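PDB 3JS6: uncharacterized ParM protein from Staphylococcus aureus, which probably forms actin-like, nucleotide-dependent filaments that segregate copies of the pSK41 plasmid to daughter cells. Local coordinates for residues Ile294-Gly299 / Ile303-Leu308. Sequence-based numbering, arbitrary orientation.
Sequences IIVTGG and IHFDSL
Val-296 meets both Phe-305 and Leu-308, and its isopropyl group carries most of the contact between the strand 293-297 and the helix 301-311. Its side chain leaves CA toward the helix, and CB already touches the aromatic ring, lying 4.1 Å from CD2 of Phe-305. Beyond the branch point both methyls reach Leu-308, and CG2 meets the Phe-305 ring as well. CG1, anti to the backbone N (chi1 -175°), reaches CD1 of Leu-308 at 4.1 Å. CG2, anti to the carbonyl carbon, comes to the edge of the Phe-305 ring in its plane, 4.0 Å from CD2, and also lies 4.2 Å from CD1 of Leu-308. One leucine methyl thus faces both valine methyls, while the ring turns its edge to CG2. No hydrogen bond joins the two segments; the packing around Val-296 is apolar and of ordinary van der Waals spacing. Nearer the turn, Ile-303 brings CD1 to 4.1 Å from O of Gly-299, a single contact of a methyl against a carbonyl oxygen at the margin where the chain leaves the strand through Gly-298 and Gly-299 and enters the helix.

Together the two segments form the first strand-to-helix step of a beta-alpha-beta unit completed by strand 316-317, within the C-terminal MreB-like region of this actin-family fold. In the five-stranded sheet, strand 293-297 runs parallel to both of its neighbours, 185-191 and 316-317. Phe-316 touches Val-296, Phe-305 and Leu-308, adding an aromatic side chain to the same apolar cluster, and Phe-191 reaches Val-296 from strand 185-191. Helix 263-284 packs against the helix in turn, Phe-266 meeting Ile-303 and both Ile-274 and Met-278 meeting Leu-308.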
ATOM      1  N   ILE A 294      16.997   5.052   8.687  1.00 21.69           N
ATOM      2  CA  ILE A 294      16.016   5.775   7.914  1.00 21.72           C
ATOM      3  C   ILE A 294      15.689   4.780   6.823  1.00 20.02           C
ATOM      4  O   ILE A 294      16.565   4.393   6.029  1.00 23.34           O
ATOM      5  CB  ILE A 294      16.614   7.062   7.289  1.00 24.12           C
ATOM      6  CG1 ILE A 294      16.967   8.068   8.392  1.00 27.69           C
ATOM      7  CG2 ILE A 294      15.643   7.631   6.301  1.00 24.78           C
ATOM      8  CD1 ILE A 294      17.818   9.257   7.898  1.00 29.14           C
ATOM      9  N   ILE A 295      14.444   4.328   6.796  1.00 17.95           N
ATOM     10  CA  ILE A 295      14.005   3.370   5.797  1.00 15.53           C
ATOM     11  C   ILE A 295      13.516   4.212   4.628  1.00 25.20           C
ATOM     12  O   ILE A 295      12.688   5.123   4.799  1.00 24.71           O
ATOM     13  CB  ILE A 295      12.846   2.492   6.360  1.00 16.34           C
ATOM     14  CG1 ILE A 295      13.383   1.496   7.397  1.00 27.52           C
ATOM     15  CG2 ILE A 295      12.222   1.673   5.277  1.00 18.15           C
ATOM     16  CD1 ILE A 295      13.517   2.007   8.757  1.00 32.28           C
ATOM     17  N   VAL A 296      14.049   3.930   3.447  1.00 20.08           N
ATOM     18  CA  VAL A 296      13.688   4.678   2.246  1.00 19.92           C
ATOM     19  C   VAL A 296      12.671   3.835   1.537  1.00 21.61           C
ATOM     20  O   VAL A 296      12.969   2.708   1.166  1.00 19.92           O
ATOM     21  CB  VAL A 296      14.924   4.868   1.358  1.00 23.82           C
ATOM     22  CG1 VAL A 296      14.596   5.740   0.154  1.00 21.87           C
ATOM     23  CG2 VAL A 296      16.039   5.479   2.202  1.00 27.62           C
ATOM     24  N   THR A 297      11.466   4.367   1.348  1.00 15.28           N
ATOM     25  CA  THR A 297      10.403   3.596   0.700  1.00 18.50           C
ATOM     26  C   THR A 297       9.634   4.458  -0.328  1.00 26.30           C
ATOM     27  O   THR A 297      10.011   5.602  -0.589  1.00 25.81           O
ATOM     28  CB  THR A 297       9.448   3.021   1.791  1.00 22.30           C
ATOM     29  OG1 THR A 297       8.609   2.020   1.222  1.00 20.50           O
ATOM     30  CG2 THR A 297       8.587   4.121   2.409  1.00 19.02           C
ATOM     31  N   GLY A 298       8.582   3.910  -0.925  1.00 21.79           N
ATOM     32  CA  GLY A 298       7.827   4.676  -1.913  1.00 25.64           C
ATOM     33  C   GLY A 298       8.299   4.407  -3.332  1.00 24.76           C
ATOM     34  O   GLY A 298       9.377   3.852  -3.539  1.00 22.98           O
ATOM     35  N   GLY A 299       7.492   4.802  -4.316  1.00 31.12           N
ATOM     36  CA  GLY A 299       7.864   4.578  -5.704  1.00 31.08           C
ATOM     37  C   GLY A 299       9.198   5.207  -6.060  1.00 34.57           C
ATOM     38  O   GLY A 299       9.892   4.764  -6.979  1.00 37.10           O
ATOM     39  N   ILE A 303      14.858   5.122  -7.094  1.00 33.20           N
ATOM     40  CA  ILE A 303      15.504   6.197  -7.819  1.00 35.78           C
ATOM     41  C   ILE A 303      16.539   6.928  -6.978  1.00 36.59           C
ATOM     42  O   ILE A 303      17.620   7.239  -7.468  1.00 35.95           O
ATOM     43  CB  ILE A 303      14.448   7.216  -8.320  1.00 38.54           C
ATOM     44  CG1 ILE A 303      13.320   6.480  -9.047  1.00 44.14           C
ATOM     45  CG2 ILE A 303      15.095   8.238  -9.240  1.00 43.31           C
ATOM     46  CD1 ILE A 303      12.089   7.321  -9.258  1.00 50.43           C
ATOM     47  N   HIS A 304      16.225   7.175  -5.705  1.00 32.31           N
ATOM     48  CA  HIS A 304      17.135   7.936  -4.853  1.00 30.68           C
ATOM     49  C   HIS A 304      17.991   7.223  -3.811  1.00 26.89           C
ATOM     50  O   HIS A 304      18.904   7.829  -3.274  1.00 27.00           O
ATOM     51  CB  HIS A 304      16.351   9.039  -4.136  1.00 25.47           C
ATOM     52  CG  HIS A 304      15.365   9.747  -5.010  1.00 34.42           C
ATOM     53  ND1 HIS A 304      15.714  10.307  -6.220  1.00 34.86           N
ATOM     54  CD2 HIS A 304      14.051  10.021  -4.831  1.00 36.78           C
ATOM     55  CE1 HIS A 304      14.656  10.897  -6.748  1.00 46.06           C
ATOM     56  NE2 HIS A 304      13.633  10.740  -5.925  1.00 37.55           N
ATOM     57  N   PHE A 305      17.703   5.956  -3.520  1.00 29.69           N
ATOM     58  CA  PHE A 305      18.458   5.227  -2.494  1.00 32.88           C
ATOM     59  C   PHE A 305      19.985   5.281  -2.682  1.00 31.35           C
ATOM     60  O   PHE A 305      20.740   5.503  -1.727  1.00 27.15           O
ATOM     61  CB  PHE A 305      17.960   3.770  -2.415  1.00 22.82           C
ATOM     62  CG  PHE A 305      18.646   2.958  -1.357  1.00 31.23           C
ATOM     63  CD1 PHE A 305      19.519   1.922  -1.709  1.00 31.84           C
ATOM     64  CD2 PHE A 305      18.486   3.275  -0.014  1.00 20.78           C
ATOM     65  CE1 PHE A 305      20.232   1.218  -0.743  1.00 29.12           C
ATOM     66  CE2 PHE A 305      19.195   2.578   0.971  1.00 26.09           C
ATOM     67  CZ  PHE A 305      20.077   1.545   0.604  1.00 26.96           C
ATOM     68  N   ASP A 306      20.443   5.108  -3.914  1.00 37.74           N
ATOM     69  CA  ASP A 306      21.876   5.160  -4.174  1.00 41.40           C
ATOM     70  C   ASP A 306      22.529   6.461  -3.744  1.00 39.40           C
ATOM     71  O   ASP A 306      23.484   6.454  -2.975  1.00 42.34           O
ATOM     72  CB  ASP A 306      22.162   4.908  -5.651  1.00 49.37           C
ATOM     73  CG  ASP A 306      21.778   3.512  -6.073  1.00 51.71           C
ATOM     74  OD1 ASP A 306      22.058   2.570  -5.292  1.00 53.26           O
ATOM     75  OD2 ASP A 306      21.207   3.354  -7.176  1.00 63.69           O
ATOM     76  N   SER A 307      22.014   7.581  -4.219  1.00 40.04           N
ATOM     77  CA  SER A 307      22.604   8.857  -3.853  1.00 42.81           C
ATOM     78  C   SER A 307      22.510   9.124  -2.361  1.00 40.85           C
ATOM     79  O   SER A 307      23.440   9.671  -1.763  1.00 33.98           O
ATOM     80  CB  SER A 307      21.942   9.981  -4.643  1.00 48.40           C
ATOM     81  OG  SER A 307      22.197   9.808  -6.027  1.00 55.96           O
ATOM     82  N   LEU A 308      21.391   8.740  -1.751  1.00 34.27           N
ATOM     83  CA  LEU A 308      21.225   8.943  -0.314  1.00 32.33           C
ATOM     84  C   LEU A 308      22.305   8.210   0.454  1.00 27.68           C
ATOM     85  O   LEU A 308      22.875   8.740   1.412  1.00 27.86           O
ATOM     86  CB  LEU A 308      19.841   8.452   0.143  1.00 32.65           C
ATOM     87  CG  LEU A 308      18.708   9.393  -0.266  1.00 26.91           C
ATOM     88  CD1 LEU A 308      17.327   8.749  -0.080  1.00 25.55           C
ATOM     89  CD2 LEU A 308      18.835  10.639   0.553  1.00 22.05           C
TER